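Local coordinates for protein Two-component system sensor histidine kinase (Bacteroides thetaiotaomicron, PDB 3OTT) that probably acts as a membrane-bound histidine kinase that senses saccharides through its extracellular beta-propeller region and relays the signal by phosphorylation to transcription, at residues S315-T320 and I346-P351; D322-Y327 and A358-M363; K334-F339 and Y397-R402. All coordinates share one frame; numbering follows the deposited sequence.

Contact 1 (S315-T320 and I346-P351); sequences SQITGT and IRFTDP. With TBR (hexatantalum dodecabromide), chain D.
This is an apolar contact in which Ile-317, on a short, weakly bonded helical turn, sits against Ile-346 and Phe-348 of strand 344-348 and the loop that follows it. The CG2 methyl of Ile-317 lies over one face of the Phe-348 ring, 4.1 Å from the centroid and shifted toward the rim, a CH-pi contact. It also meets CG2 of Ile-346 at 4.3 Å. The other branch runs on to the loop, where Ile-317 CD1 stops 3.6 Å from Pro-351 O. With CG2 anti to the backbone N and CG1 anti to the carbonyl carbon (chi1 -59°), the two branches serve separate neighbours. In the second beta-propeller of the chain, this turn follows strand 310-313, the outer strand of the closing blade, and packs on the first blade. Across the turn, Gly-319 N bonds back to Ser-315 O at 2.7 Å. From the same turn, Gln-316 extends toward the bound hexatantalum dodecabromide cluster, its NE2 3.6 Å from BR2 and also hydrogen-bonded to Ala-352 O. An alanine here, lacking the amide, would probably leave Ala-352 O without this donor and open a gap on that side of the cluster.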
loop_
_atom_site.group_PDB
_atom_site.type_symbol
_atom_site.label_atom_id
_atom_site.label_comp_id
_atom_site.label_asym_id
_atom_site.label_seq_id
_atom_site.Cartn_x
_atom_site.Cartn_y
_atom_site.Cartn_z
ATOM N N SER B 315 3.334 5.400 -5.195
ATOM C CA SER B 315 2.116 4.685 -4.936
ATOM C C SER B 315 0.968 5.279 -5.741
ATOM O O SER B 315 -0.010 4.614 -5.950
ATOM C CB SER B 315 1.747 4.681 -3.436
ATOM O OG SER B 315 1.666 5.995 -2.920
ATOM N N GLN B 316 1.096 6.534 -6.158
ATOM C CA GLN B 316 0.071 7.173 -6.972
ATOM C C GLN B 316 0.068 6.578 -8.404
ATOM O O GLN B 316 -0.905 6.698 -9.111
ATOM C CB GLN B 316 0.232 8.717 -6.985
ATOM C CG GLN B 316 -0.947 9.490 -7.674
ATOM C CD GLN B 316 -0.722 10.990 -7.763
ATOM O OE1 GLN B 316 -0.353 11.646 -6.782
ATOM N NE2 GLN B 316 -0.949 11.542 -8.932
ATOM N N ILE B 317 1.152 5.909 -8.788
ATOM C CA ILE B 317 1.313 5.293 -10.114
ATOM C C ILE B 317 0.763 3.874 -10.515
ATOM O O ILE B 317 -0.213 3.853 -11.238
ATOM C CB ILE B 317 2.768 5.482 -10.622
ATOM C CG1 ILE B 317 3.120 6.974 -10.712
ATOM C CG2 ILE B 317 3.008 4.754 -11.924
ATOM C CD1 ILE B 317 2.186 7.897 -11.599
ATOM N N THR B 318 1.225 2.674 -10.151
ATOM C CA THR B 318 1.485 1.939 -8.895
ATOM C C THR B 318 0.276 1.405 -8.098
ATOM O O THR B 318 -0.182 0.313 -8.400
ATOM C CB THR B 318 2.808 2.225 -8.153
ATOM O OG1 THR B 318 3.892 1.644 -8.910
ATOM C CG2 THR B 318 2.850 1.583 -6.834
ATOM N N GLY B 319 -0.228 2.125 -7.098
ATOM C CA GLY B 319 -1.179 1.531 -6.159
ATOM C C GLY B 319 -0.590 0.561 -5.130
ATOM O O GLY B 319 -1.340 -0.215 -4.529
ATOM N N THR B 320 0.729 0.641 -4.892
ATOM C CA THR B 320 1.483 -0.242 -3.977
ATOM C C THR B 320 2.410 0.597 -3.120
ATOM O O THR B 320 2.755 1.697 -3.500
ATOM C CB THR B 320 2.415 -1.186 -4.780
ATOM O OG1 THR B 320 1.646 -1.888 -5.767
ATOM C CG2 THR B 320 3.114 -2.188 -3.871
ATOM N N ILE B 346 9.611 0.798 -13.982
ATOM C CA ILE B 346 8.187 0.959 -14.063
ATOM C C ILE B 346 7.804 1.593 -15.407
ATOM O O ILE B 346 8.328 2.678 -15.739
ATOM C CB ILE B 346 7.664 1.796 -12.904
ATOM C CG1 ILE B 346 8.170 1.242 -11.563
ATOM C CG2 ILE B 346 6.111 1.877 -12.918
ATOM C CD1 ILE B 346 7.941 2.210 -10.402
ATOM N N ARG B 347 6.922 0.889 -16.147
ATOM C CA ARG B 347 6.277 1.407 -17.343
ATOM C C ARG B 347 4.850 1.882 -17.066
ATOM O O ARG B 347 4.051 1.150 -16.472
ATOM C CB ARG B 347 6.109 0.308 -18.388
ATOM C CG ARG B 347 5.967 0.798 -19.790
ATOM C CD ARG B 347 5.558 -0.360 -20.655
ATOM N NE ARG B 347 4.112 -0.514 -20.626
ATOM C CZ ARG B 347 3.414 -1.264 -21.475
ATOM N NH1 ARG B 347 4.037 -1.944 -22.424
ATOM N NH2 ARG B 347 2.086 -1.295 -21.391
ATOM N N PHE B 348 4.514 3.071 -17.556
ATOM C CA PHE B 348 3.198 3.626 -17.282
ATOM C C PHE B 348 2.900 4.717 -18.308
ATOM O O PHE B 348 3.820 5.184 -18.979
ATOM C CB PHE B 348 3.114 4.121 -15.801
ATOM C CG PHE B 348 4.018 5.271 -15.475
ATOM C CD1 PHE B 348 5.390 5.069 -15.249
ATOM C CD2 PHE B 348 3.499 6.570 -15.365
ATOM C CE1 PHE B 348 6.254 6.181 -14.925
ATOM C CE2 PHE B 348 4.340 7.667 -15.053
ATOM C CZ PHE B 348 5.746 7.470 -14.856
ATOM N N THR B 349 1.652 5.103 -18.476
ATOM C CA THR B 349 1.298 6.047 -19.529
ATOM C C THR B 349 0.853 7.446 -19.073
ATOM O O THR B 349 0.890 8.411 -19.850
ATOM C CB THR B 349 0.177 5.505 -20.417
ATOM O OG1 THR B 349 -0.984 5.300 -19.600
ATOM C CG2 THR B 349 0.604 4.174 -21.085
ATOM N N ASP B 350 0.411 7.604 -17.844
ATOM C CA ASP B 350 0.139 8.993 -17.448
ATOM C C ASP B 350 0.764 9.341 -16.096
ATOM O O ASP B 350 0.631 8.574 -15.148
ATOM C CB ASP B 350 -1.371 9.361 -17.516
ATOM C CG ASP B 350 -2.142 8.943 -16.257
ATOM O OD1 ASP B 350 -2.592 9.870 -15.527
ATOM O OD2 ASP B 350 -2.295 7.703 -15.998
ATOM N N PRO B 351 1.471 10.483 -16.031
ATOM C CA PRO B 351 2.181 10.959 -14.858
ATOM C C PRO B 351 1.285 11.142 -13.628
ATOM O O PRO B 351 1.791 11.305 -12.520
ATOM C CB PRO B 351 2.736 12.311 -15.319
ATOM C CG PRO B 351 1.747 12.715 -16.454
ATOM C CD PRO B 351 1.654 11.401 -17.160
HETATM TA TA1 TBR D . -5.614 13.221 -6.262
HETATM TA TA2 TBR D . -7.379 15.150 -7.089
HETATM TA TA3 TBR D . -5.643 13.914 -8.989
HETATM TA TA4 TBR D . -8.428 13.424 -9.007
HETATM TA TA5 TBR D . -6.631 11.460 -8.146
HETATM TA TA6 TBR D . -8.270 12.715 -6.280
HETATM BR BR1 TBR D . -5.529 15.609 -5.237
HETATM BR BR2 TBR D . -3.419 13.803 -7.539
HETATM BR BR3 TBR D . -4.726 10.814 -6.486
HETATM BR BR4 TBR D . -6.786 12.164 -4.213
HETATM BR BR5 TBR D . -5.820 16.507 -8.652
HETATM BR BR6 TBR D . -4.844 11.692 -10.063
HETATM BR BR7 TBR D . -8.409 10.997 -9.989
HETATM BR BR8 TBR D . -10.493 12.622 -7.661
HETATM BR BR9 TBR D . -9.295 15.862 -8.714
HETATM BR BRA TBR D . -7.104 14.166 -11.152
HETATM BR BRB TBR D . -8.239 10.131 -6.593
HETATM BR BRC TBR D . -9.087 14.938 -5.185
#

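Contact 2 (D322-Y327 and A358-M363); sequences DGNQFY and AIWYRM
Asp-322 OD2 takes a hydrogen bond from Arg-362 NH2 at 2.7 Å, a salt bridge made through this one N-O pair. The bond is short but weak in its geometry, bent to 148° at the hydrogen. OD2 lies at the edge of the guanidinium, near its plane, while the carboxylate itself is turned 79° from that plane, and NH2 alone makes the bond; the two groups do not pair side by side. The arginine doubles back to get here: chi1 (64°) puts CG between the backbone N and the carbonyl carbon, and bends further out bring the chain back over Trp-360. The guanidinium lies over the indole, with Arg-362 CZ 3.9 Å above the Trp-360 ring plane, a position that would be expected to limit its freedom to swing.

Trp-360 carries the rest of the contact. Its CH2 corner meets Asp-322 CB at 3.4 Å, approached obliquely, and Gly-323 O comes in at the ring edge, 3.5 Å from CZ2. The Asn-324 amide is nearly parallel to the indole; the two side chains lie antiparallel alongside each other, with Asn-324 ND2 3.9 Å from Trp-360 CZ2. The polar ends here are satisfied by the hairpin between strands 337-341 and 344-348: Asn-343 O accepts from Trp-360 NE1, Asn-343 N donates to Asn-324 OD1, and Gly-344 O accepts from Asn-324 ND2.

The arrangement spans one propeller blade near the surface, joining the lead-in to the innermost strand, 326-331, to the outermost, 359-361. Underneath, Trp-360 rests on Ile-346 of strand 344-348 and on Thr-318 of the helical turn 315-318.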
loop_
_atom_site.group_PDB
_atom_site.type_symbol
_atom_site.label_atom_id
_atom_site.label_comp_id
_atom_site.label_asym_id
_atom_site.label_seq_id
_atom_site.Cartn_x
_atom_site.Cartn_y
_atom_site.Cartn_z
ATOM N N ASP B 322 5.598 -0.263 -2.403
ATOM C CA ASP B 322 7.030 -0.548 -2.754
ATOM C C ASP B 322 7.835 0.713 -3.065
ATOM O O ASP B 322 7.343 1.628 -3.705
ATOM C CB ASP B 322 7.133 -1.481 -3.967
ATOM C CG ASP B 322 6.717 -2.927 -3.652
ATOM O OD1 ASP B 322 7.199 -3.494 -2.659
ATOM O OD2 ASP B 322 5.917 -3.521 -4.408
ATOM N N GLY B 323 9.081 0.740 -2.638
ATOM C CA GLY B 323 9.930 1.863 -2.870
ATOM C C GLY B 323 10.730 1.751 -4.160
ATOM O O GLY B 323 10.797 0.689 -4.736
ATOM N N ASN B 324 11.285 2.878 -4.617
ATOM C CA ASN B 324 12.241 2.893 -5.656
ATOM C C ASN B 324 12.995 4.159 -5.534
ATOM O O ASN B 324 12.398 5.160 -5.234
ATOM C CB ASN B 324 11.574 2.851 -7.035
ATOM C CG ASN B 324 12.501 2.299 -8.101
ATOM O OD1 ASN B 324 13.708 2.302 -7.948
ATOM N ND2 ASN B 324 11.931 1.749 -9.143
ATOM N N GLN B 325 14.301 4.145 -5.757
ATOM C CA GLN B 325 15.061 5.379 -5.962
ATOM C C GLN B 325 15.347 5.552 -7.472
ATOM O O GLN B 325 16.030 4.725 -8.091
ATOM C CB GLN B 325 16.380 5.321 -5.201
ATOM C CG GLN B 325 17.254 6.603 -5.381
ATOM C CD GLN B 325 16.808 7.693 -4.452
ATOM O OE1 GLN B 325 16.422 7.418 -3.317
ATOM N NE2 GLN B 325 16.853 8.945 -4.924
ATOM N N PHE B 326 14.861 6.639 -8.055
ATOM C CA PHE B 326 14.881 6.794 -9.508
ATOM C C PHE B 326 16.167 7.350 -10.040
ATOM O O PHE B 326 16.574 8.456 -9.618
ATOM C CB PHE B 326 13.681 7.651 -9.984
ATOM C CG PHE B 326 12.340 6.997 -9.754
ATOM C CD1 PHE B 326 11.461 7.519 -8.842
ATOM C CD2 PHE B 326 11.971 5.856 -10.458
ATOM C CE1 PHE B 326 10.232 6.908 -8.635
ATOM C CE2 PHE B 326 10.740 5.226 -10.243
ATOM C CZ PHE B 326 9.883 5.752 -9.349
ATOM N N TYR B 327 16.828 6.571 -10.917
ATOM C CA TYR B 327 18.091 6.958 -11.541
ATOM C C TYR B 327 18.009 7.223 -13.060
ATOM O O TYR B 327 18.880 7.889 -13.633
ATOM C CB TYR B 327 19.244 5.973 -11.215
ATOM C CG TYR B 327 19.582 5.924 -9.717
ATOM C CD1 TYR B 327 20.175 7.027 -9.057
ATOM C CD2 TYR B 327 19.311 4.798 -8.965
ATOM C CE1 TYR B 327 20.508 6.976 -7.670
ATOM C CE2 TYR B 327 19.613 4.743 -7.574
ATOM C CZ TYR B 327 20.236 5.823 -6.955
ATOM O OH TYR B 327 20.518 5.739 -5.594
ATOM N N ALA B 358 0.214 0.679 -14.683
ATOM C CA ALA B 358 1.659 0.589 -14.479
ATOM C C ALA B 358 2.067 -0.863 -14.569
ATOM O O ALA B 358 1.356 -1.755 -14.113
ATOM C CB ALA B 358 2.014 1.145 -13.131
ATOM N N ILE B 359 3.211 -1.106 -15.169
ATOM C CA ILE B 359 3.824 -2.421 -15.054
ATOM C C ILE B 359 5.210 -2.257 -14.419
ATOM O O ILE B 359 6.004 -1.410 -14.843
ATOM C CB ILE B 359 3.942 -3.081 -16.424
ATOM C CG1 ILE B 359 2.551 -3.259 -17.021
ATOM C CG2 ILE B 359 4.645 -4.429 -16.342
ATOM C CD1 ILE B 359 2.629 -3.625 -18.492
ATOM N N TRP B 360 5.514 -3.089 -13.429
ATOM C CA TRP B 360 6.705 -2.893 -12.660
ATOM C C TRP B 360 7.554 -4.145 -12.810
ATOM O O TRP B 360 7.175 -5.206 -12.263
ATOM C CB TRP B 360 6.365 -2.666 -11.189
ATOM C CG TRP B 360 7.534 -2.150 -10.366
ATOM C CD1 TRP B 360 8.872 -2.298 -10.629
ATOM C CD2 TRP B 360 7.435 -1.394 -9.154
ATOM N NE1 TRP B 360 9.610 -1.666 -9.656
ATOM C CE2 TRP B 360 8.748 -1.091 -8.746
ATOM C CE3 TRP B 360 6.339 -0.925 -8.378
ATOM C CZ2 TRP B 360 9.015 -0.360 -7.591
ATOM C CZ3 TRP B 360 6.596 -0.199 -7.226
ATOM C CH2 TRP B 360 7.928 0.086 -6.840
ATOM N N TYR B 361 8.663 -3.999 -13.564
ATOM C CA TYR B 361 9.590 -5.092 -13.885
ATOM C C TYR B 361 10.648 -5.191 -12.797
ATOM O O TYR B 361 11.318 -4.171 -12.453
ATOM C CB TYR B 361 10.288 -4.860 -15.219
ATOM C CG TYR B 361 9.352 -4.949 -16.372
ATOM C CD1 TYR B 361 8.622 -3.805 -16.807
ATOM C CD2 TYR B 361 9.138 -6.166 -17.033
ATOM C CE1 TYR B 361 7.687 -3.891 -17.870
ATOM C CE2 TYR B 361 8.203 -6.255 -18.129
ATOM C CZ TYR B 361 7.483 -5.094 -18.510
ATOM O OH TYR B 361 6.572 -5.131 -19.526
ATOM N N ARG B 362 10.742 -6.372 -12.185
ATOM C CA ARG B 362 11.841 -6.577 -11.241
ATOM C C ARG B 362 12.237 -7.980 -11.076
ATOM O O ARG B 362 11.504 -8.890 -11.513
ATOM C CB ARG B 362 11.606 -5.968 -9.881
ATOM C CG ARG B 362 10.535 -6.515 -9.176
ATOM C CD ARG B 362 9.478 -5.451 -9.160
ATOM N NE ARG B 362 9.285 -4.790 -7.872
ATOM C CZ ARG B 362 8.095 -4.782 -7.271
ATOM N NH1 ARG B 362 7.070 -5.405 -7.859
ATOM N NH2 ARG B 362 7.914 -4.163 -6.114
ATOM N N MET B 363 13.401 -8.145 -10.469
ATOM C CA MET B 363 13.902 -9.441 -10.202
ATOM C C MET B 363 13.004 -10.077 -9.168
ATOM O O MET B 363 12.735 -9.502 -8.120
ATOM C CB MET B 363 15.382 -9.371 -9.756
ATOM C CG MET B 363 15.873 -10.564 -8.953
ATOM S SD MET B 363 16.307 -11.997 -9.948
ATOM C CE MET B 363 14.770 -12.874 -10.220
#

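Contact 3 (K334-F339 and Y397-R402); sequences KGFYWF and YDYATR
Lys-334 and Tyr-399 bring their CA atoms to 10.1 Å, and Trp-338 and Tyr-397 theirs to 11.5 Å; no backbone bonds join the two segments, which belong to different sheets, and long side chains bridge them. Tyr-399 is clasped on both faces. Over one, Lys-334 lays its CE 3.6 Å from the ring centroid, almost on the normal, and its NZ forms a cation-pi contact at 4.0 Å; chi4 of 68° turns NZ across toward the CD2 and CE2 side. The opposite face is covered by Tyr-397 CD2. Phe-336 comes alongside the same tyrosine from the other direction, its CD2 3.9 Å from Tyr-399 CE1.

Deeper in, Trp-338 drives the edge of its six-membered ring at the face of Tyr-397, a T-shaped pair with planes 79° apart and CH2 over the ring centre. Asp-332 ties the polar rims together, its OD2 hydrogen-bonded to both Trp-338 NE1 and Tyr-399 OH. Asp-398 OD1 accepts from Ala-400 N at 2.9 Å, which makes an Asx turn, and from Thr-401 N, met from above the carboxylate plane, which makes an Asx motif.

This is face packing of adjacent blades of a beta-propeller: the sheet that runs from strand 326-331 to strand 359-361 meets the one that starts at strand 375-380 through aromatic rings, with the exposed Lys-334 laid over Tyr-399.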
loop_
_atom_site.group_PDB
_atom_site.type_symbol
_atom_site.label_atom_id
_atom_site.label_comp_id
_atom_site.label_asym_id
_atom_site.label_seq_id
_atom_site.Cartn_x
_atom_site.Cartn_y
_atom_site.Cartn_z
ATOM N N LYS B 334 6.713 5.747 -28.539
ATOM C CA LYS B 334 5.271 5.448 -28.370
ATOM C C LYS B 334 4.529 6.170 -27.164
ATOM O O LYS B 334 3.317 6.014 -27.003
ATOM C CB LYS B 334 4.994 3.953 -28.251
ATOM C CG LYS B 334 5.564 3.013 -29.306
ATOM C CD LYS B 334 5.912 1.640 -28.647
ATOM C CE LYS B 334 6.087 0.507 -29.665
ATOM N NZ LYS B 334 7.297 0.710 -30.516
ATOM N N GLY B 335 5.243 6.934 -26.335
ATOM C CA GLY B 335 4.621 7.696 -25.272
ATOM C C GLY B 335 4.619 7.031 -23.910
ATOM O O GLY B 335 4.163 7.636 -22.927
ATOM N N PHE B 336 5.173 5.824 -23.816
ATOM C CA PHE B 336 5.289 5.161 -22.517
ATOM C C PHE B 336 6.340 5.882 -21.685
ATOM O O PHE B 336 7.397 6.228 -22.190
ATOM C CB PHE B 336 5.672 3.676 -22.639
ATOM C CG PHE B 336 4.576 2.790 -23.224
ATOM C CD1 PHE B 336 3.497 2.383 -22.443
ATOM C CD2 PHE B 336 4.641 2.353 -24.564
ATOM C CE1 PHE B 336 2.467 1.546 -22.987
ATOM C CE2 PHE B 336 3.637 1.508 -25.115
ATOM C CZ PHE B 336 2.553 1.116 -24.328
ATOM N N TYR B 337 6.065 6.060 -20.401
ATOM C CA TYR B 337 7.094 6.545 -19.509
ATOM C C TYR B 337 7.802 5.352 -18.933
ATOM O O TYR B 337 7.173 4.337 -18.710
ATOM C CB TYR B 337 6.473 7.366 -18.379
ATOM C CG TYR B 337 5.806 8.614 -18.868
ATOM C CD1 TYR B 337 4.485 8.612 -19.328
ATOM C CD2 TYR B 337 6.500 9.826 -18.847
ATOM C CE1 TYR B 337 3.880 9.821 -19.761
ATOM C CE2 TYR B 337 5.930 10.981 -19.265
ATOM C CZ TYR B 337 4.635 10.992 -19.720
ATOM O OH TYR B 337 4.135 12.211 -20.123
ATOM N N TRP B 338 9.115 5.486 -18.709
ATOM C CA TRP B 338 9.928 4.433 -18.155
ATOM C C TRP B 338 10.818 5.057 -17.085
ATOM O O TRP B 338 11.798 5.751 -17.409
ATOM C CB TRP B 338 10.827 3.835 -19.218
ATOM C CG TRP B 338 10.145 3.060 -20.302
ATOM C CD1 TRP B 338 9.782 3.509 -21.549
ATOM C CD2 TRP B 338 9.818 1.675 -20.265
ATOM N NE1 TRP B 338 9.207 2.489 -22.274
ATOM C CE2 TRP B 338 9.212 1.354 -21.504
ATOM C CE3 TRP B 338 9.930 0.682 -19.283
ATOM C CZ2 TRP B 338 8.803 0.056 -21.811
ATOM C CZ3 TRP B 338 9.501 -0.558 -19.568
ATOM C CH2 TRP B 338 8.963 -0.880 -20.837
ATOM N N PHE B 339 10.447 4.790 -15.830
ATOM C CA PHE B 339 11.079 5.370 -14.670
ATOM C C PHE B 339 11.649 4.191 -13.867
ATOM O O PHE B 339 10.898 3.330 -13.351
ATOM C CB PHE B 339 10.027 6.071 -13.847
ATOM C CG PHE B 339 9.654 7.441 -14.355
ATOM C CD1 PHE B 339 9.866 7.804 -15.685
ATOM C CD2 PHE B 339 9.060 8.365 -13.486
ATOM C CE1 PHE B 339 9.532 9.060 -16.131
ATOM C CE2 PHE B 339 8.711 9.625 -13.926
ATOM C CZ PHE B 339 8.960 9.974 -15.286
ATOM N N TYR B 397 13.525 -4.519 -24.922
ATOM C CA TYR B 397 12.096 -4.754 -24.702
ATOM C C TYR B 397 11.413 -5.313 -25.925
ATOM O O TYR B 397 11.649 -4.834 -27.019
ATOM C CB TYR B 397 11.365 -3.483 -24.351
ATOM C CG TYR B 397 10.006 -3.667 -23.692
ATOM C CD1 TYR B 397 9.859 -4.435 -22.495
ATOM C CD2 TYR B 397 8.869 -3.021 -24.212
ATOM C CE1 TYR B 397 8.643 -4.539 -21.874
ATOM C CE2 TYR B 397 7.653 -3.124 -23.598
ATOM C CZ TYR B 397 7.525 -3.889 -22.434
ATOM O OH TYR B 397 6.281 -3.992 -21.820
ATOM N N ASP B 398 10.553 -6.297 -25.711
ATOM C CA ASP B 398 9.585 -6.720 -26.703
ATOM C C ASP B 398 8.182 -6.160 -26.358
ATOM O O ASP B 398 7.454 -6.728 -25.560
ATOM C CB ASP B 398 9.554 -8.237 -26.744
ATOM C CG ASP B 398 8.803 -8.773 -27.949
ATOM O OD1 ASP B 398 7.703 -8.235 -28.291
ATOM O OD2 ASP B 398 9.323 -9.760 -28.526
ATOM N N TYR B 399 7.814 -5.028 -26.945
ATOM C CA TYR B 399 6.458 -4.482 -26.847
ATOM C C TYR B 399 5.292 -5.453 -27.053
ATOM O O TYR B 399 4.241 -5.272 -26.475
ATOM C CB TYR B 399 6.322 -3.337 -27.849
ATOM C CG TYR B 399 7.107 -2.131 -27.414
ATOM C CD1 TYR B 399 6.588 -1.243 -26.443
ATOM C CD2 TYR B 399 8.387 -1.885 -27.935
ATOM C CE1 TYR B 399 7.322 -0.124 -26.007
ATOM C CE2 TYR B 399 9.142 -0.750 -27.505
ATOM C CZ TYR B 399 8.580 0.105 -26.546
ATOM O OH TYR B 399 9.286 1.184 -26.130
ATOM N N ALA B 400 5.439 -6.448 -27.911
ATOM C CA ALA B 400 4.292 -7.333 -28.184
ATOM C C ALA B 400 4.071 -8.306 -27.055
ATOM O O ALA B 400 2.940 -8.573 -26.704
ATOM C CB ALA B 400 4.437 -8.060 -29.497
ATOM N N THR B 401 5.142 -8.804 -26.440
ATOM C CA THR B 401 4.995 -9.758 -25.316
ATOM C C THR B 401 5.087 -9.061 -23.941
ATOM O O THR B 401 4.776 -9.661 -22.883
ATOM C CB THR B 401 6.071 -10.860 -25.359
ATOM O OG1 THR B 401 7.363 -10.296 -25.086
ATOM C CG2 THR B 401 6.076 -11.606 -26.732
ATOM N N ARG B 402 5.569 -7.831 -23.950
ATOM C CA ARG B 402 5.655 -7.048 -22.727
ATOM C C ARG B 402 6.719 -7.639 -21.806
ATOM O O ARG B 402 6.595 -7.597 -20.615
ATOM C CB ARG B 402 4.267 -6.898 -22.079
ATOM C CG ARG B 402 3.319 -5.929 -22.879
ATOM C CD ARG B 402 1.849 -5.826 -22.362
ATOM N NE ARG B 402 1.214 -7.148 -22.228
ATOM C CZ ARG B 402 0.676 -7.650 -21.106
ATOM N NH1 ARG B 402 0.623 -6.934 -19.984
ATOM N NH2 ARG B 402 0.151 -8.875 -21.110
#

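From the N terminus, the chain leaves strand 310-313 of the closing blade and opens all three loops before any of them closes: the segments start in the order 315-320, 322-327, 334-339. They close in the same order at 346-351, 358-363 and 397-402, so every pair of contacts crosses. Contact 1 ties the entry turn to the first blade of the second propeller, contact 2 ties the lead-in of that blade's innermost strand to its outermost strand, and contact 3 reaches on to the following blade. Backbone pairing of Phe-348 with Tyr-337 links contacts 1 and 3, Arg-347 with Ile-359 links contacts 1 and 2, and the Tyr-361 and Tyr-397 hydroxyls link contacts 2 and 3.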